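Local coordinates for chloroplast pentatricopeptide repeat protein 10 (Zea mays, PDB 4M59), which binds specific single-stranded RNA elements in two chloroplast intergenic regions, stabilising mRNAs by blocking the exonucleases that would degrade them, at residues 436-441 against 465-470. The protein carries 4 engineered substitutions. Numbering follows the deposited sequence.
Sequences GDWSTA and QCYAKG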
ATOM      1  N   GLY A 436      13.131  17.934  15.348  1.00 73.67           N
ATOM      2  CA  GLY A 436      14.539  18.139  15.098  1.00 77.75           C
ATOM      3  C   GLY A 436      15.307  18.091  16.394  1.00 77.24           C
ATOM      4  O   GLY A 436      16.520  18.155  16.402  1.00 78.36           O
ATOM      5  N   ASP A 437      14.582  17.966  17.490  1.00 91.84           N
ATOM      6  CA  ASP A 437      15.176  17.990  18.809  1.00 90.59           C
ATOM      7  C   ASP A 437      16.139  16.838  18.989  1.00 89.49           C
ATOM      8  O   ASP A 437      15.863  15.897  19.712  1.00 87.07           O
ATOM      9  CB  ASP A 437      14.079  17.906  19.853  1.00 93.23           C
ATOM     10  CG  ASP A 437      14.533  18.367  21.194  1.00 92.59           C
ATOM     11  OD1 ASP A 437      15.567  17.881  21.673  1.00 92.21           O
ATOM     12  OD2 ASP A 437      13.850  19.228  21.772  1.00 91.92           O
ATOM     13  N   TRP A 438      17.283  16.928  18.330  1.00 83.08           N
ATOM     14  CA  TRP A 438      18.245  15.846  18.316  1.00 82.12           C
ATOM     15  C   TRP A 438      18.999  15.718  19.608  1.00 80.58           C
ATOM     16  O   TRP A 438      19.500  14.662  19.930  1.00 79.34           O
ATOM     17  CB  TRP A 438      19.232  16.065  17.197  1.00 86.57           C
ATOM     18  CG  TRP A 438      19.889  17.384  17.257  1.00 88.20           C
ATOM     19  CD1 TRP A 438      19.523  18.507  16.597  1.00 90.56           C
ATOM     20  CD2 TRP A 438      21.041  17.722  18.019  1.00 87.37           C
ATOM     21  NE1 TRP A 438      20.375  19.531  16.898  1.00 90.89           N
ATOM     22  CE2 TRP A 438      21.321  19.070  17.771  1.00 88.92           C
ATOM     23  CE3 TRP A 438      21.873  17.012  18.880  1.00 85.49           C
ATOM     24  CZ2 TRP A 438      22.382  19.721  18.358  1.00 88.27           C
ATOM     25  CZ3 TRP A 438      22.918  17.660  19.467  1.00 85.18           C
ATOM     26  CH2 TRP A 438      23.168  19.000  19.204  1.00 86.40           C
ATOM     27  N   SER A 439      19.109  16.811  20.332  1.00 80.49           N
ATOM     28  CA  SER A 439      19.852  16.801  21.563  1.00 79.12           C
ATOM     29  C   SER A 439      19.206  15.811  22.498  1.00 77.28           C
ATOM     30  O   SER A 439      19.867  15.041  23.169  1.00 76.47           O
ATOM     31  CB  SER A 439      19.869  18.192  22.170  1.00 78.70           C
ATOM     32  OG  SER A 439      20.842  18.301  23.184  1.00 77.58           O
ATOM     33  N   THR A 440      17.890  15.818  22.517  1.00 86.85           N
ATOM     34  CA  THR A 440      17.187  14.879  23.347  1.00 85.24           C
ATOM     35  C   THR A 440      17.263  13.526  22.692  1.00 84.75           C
ATOM     36  O   THR A 440      17.257  12.503  23.358  1.00 83.77           O
ATOM     37  CB  THR A 440      15.727  15.264  23.494  1.00 78.62           C
ATOM     38  OG1 THR A 440      15.623  16.685  23.624  1.00 79.42           O
ATOM     39  CG2 THR A 440      15.140  14.605  24.706  1.00 77.31           C
ATOM     40  N   ALA A 441      17.336  13.526  21.371  1.00 75.95           N
ATOM     41  CA  ALA A 441      17.349  12.281  20.642  1.00 75.24           C
ATOM     42  C   ALA A 441      18.588  11.499  20.997  1.00 75.23           C
ATOM     43  O   ALA A 441      18.554  10.285  21.139  1.00 74.13           O
ATOM     44  CB  ALA A 441      17.304  12.547  19.178  1.00 67.55           C
ATOM     45  N   GLN A 465      16.710  11.703  10.660  1.00 85.20           N
ATOM     46  CA  GLN A 465      15.728  12.717  10.353  1.00 87.06           C
ATOM     47  C   GLN A 465      15.752  13.777  11.428  1.00 86.92           C
ATOM     48  O   GLN A 465      15.594  14.958  11.154  1.00 89.89           O
ATOM     49  CB  GLN A 465      14.342  12.089  10.256  1.00 90.64           C
ATOM     50  CG  GLN A 465      14.122  11.297   8.993  1.00 91.75           C
ATOM     51  CD  GLN A 465      12.748  10.670   8.913  1.00 89.00           C
ATOM     52  OE1 GLN A 465      12.160  10.300   9.922  1.00 85.06           O
ATOM     53  NE2 GLN A 465      12.229  10.539   7.700  1.00 91.09           N
ATOM     54  N   CYS A 466      15.954  13.330  12.661  1.00 74.43           N
ATOM     55  CA  CYS A 466      15.987  14.218  13.814  1.00 73.91           C
ATOM     56  C   CYS A 466      17.070  15.281  13.671  1.00 77.17           C
ATOM     57  O   CYS A 466      16.898  16.415  14.119  1.00 78.32           O
ATOM     58  CB  CYS A 466      16.212  13.416  15.094  1.00 78.10           C
ATOM     59  SG  CYS A 466      15.351  14.066  16.544  1.00 75.98           S
ATOM     60  N   TYR A 467      18.186  14.912  13.051  1.00 71.75           N
ATOM     61  CA  TYR A 467      19.293  15.842  12.902  1.00 73.84           C
ATOM     62  C   TYR A 467      19.019  16.775  11.745  1.00 77.47           C
ATOM     63  O   TYR A 467      19.531  17.876  11.680  1.00 78.89           O
ATOM     64  CB  TYR A 467      20.594  15.090  12.607  1.00 80.76           C
ATOM     65  CG  TYR A 467      21.296  14.461  13.789  1.00 77.94           C
ATOM     66  CD1 TYR A 467      21.778  15.228  14.823  1.00 77.36           C
ATOM     67  CD2 TYR A 467      21.521  13.103  13.836  1.00 76.05           C
ATOM     68  CE1 TYR A 467      22.433  14.661  15.886  1.00 75.18           C
ATOM     69  CE2 TYR A 467      22.180  12.525  14.900  1.00 73.99           C
ATOM     70  CZ  TYR A 467      22.633  13.313  15.919  1.00 73.68           C
ATOM     71  OH  TYR A 467      23.287  12.751  16.982  1.00 71.97           O
ATOM     72  N   ALA A 468      18.207  16.315  10.818  1.00 78.02           N
ATOM     73  CA  ALA A 468      17.970  17.065   9.606  1.00 81.34           C
ATOM     74  C   ALA A 468      17.113  18.290   9.854  1.00 81.52           C
ATOM     75  O   ALA A 468      17.406  19.372   9.381  1.00 82.66           O
ATOM     76  CB  ALA A 468      17.319  16.179   8.598  1.00115.62           C
ATOM     77  N   LYS A 469      16.036  18.104  10.603  1.00109.57           N
ATOM     78  CA  LYS A 469      15.103  19.181  10.869  1.00107.46           C
ATOM     79  C   LYS A 469      15.760  20.226  11.742  1.00106.98           C
ATOM     80  O   LYS A 469      15.307  21.358  11.832  1.00105.68           O
ATOM     81  CB  LYS A 469      13.848  18.626  11.530  1.00106.51           C
ATOM     82  CG  LYS A 469      12.665  19.569  11.550  1.00103.74           C
ATOM     83  CD  LYS A 469      12.569  20.344  10.263  1.00105.84           C
ATOM     84  CE  LYS A 469      11.259  21.076  10.166  1.00103.03           C
ATOM     85  NZ  LYS A 469      10.899  21.691  11.459  1.00 99.86           N
ATOM     86  N   GLY A 470      16.845  19.832  12.385  1.00 83.26           N
ATOM     87  CA  GLY A 470      17.596  20.731  13.226  1.00 82.74           C
ATOM     88  C   GLY A 470      18.603  21.508  12.420  1.00 84.85           C
ATOM     89  O   GLY A 470      18.575  22.735  12.393  1.00 84.23           O
TER
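W438 meets Y467 where the turn between helices 422-435 and 438-449 comes up against residues 465-470, and the pair illustrates how neighbouring pentatricopeptide repeats join, here those predicted as the eleventh and twelfth. Apolar packing is one part of it. A chi1 of 55° sets CG of W438 between the backbone N and the carbonyl carbon, 3.8 Å from CD1 of Y467; CB of W438 lies 3.6 Å from the same CD1. The two side chains cross at about a right angle. The five-membered ring and the tyrosine ring are tilted by 32° with centroids 5.4 Å apart, an oblique pairing in which CE1 of Y467 also reaches CE3 of W438, at 3.8 Å. An alanine at W438 would keep the CB contact but would probably leave CD1 and CE1 of Y467 without their indole neighbours, opening a gap beside the tyrosine ring. The thiol of C466 fills the next position, SG lying 3.6 Å from CB of A441, while L432 of helix 422-435 also packs on this cysteine.

Backbone contacts form the second group. CA of G436 makes a CH...O contact with O of C466 at 3.1 Å, and CB of K469 lies 3.7 Å from the same CA. G436 has positive phi (85°), and a side chain there would collide with the backbone of K469 and G470.

The charged and polar ends of D437 and Y467 find their main partners outside the two segments. OD2 of D437, the N-cap residue of helix 438-449, forms a salt bridge with R403; OH of Y467 bonds to Q442. K469 packs on a uracil base of the bound RNA.

Because the two segments share no conventional hydrogen bond, their union rests on apolar contact, close backbone packing at G436 and one CA-H...O contact, an arrangement consistent with stacking repeat upon repeat into the RNA-binding superhelix.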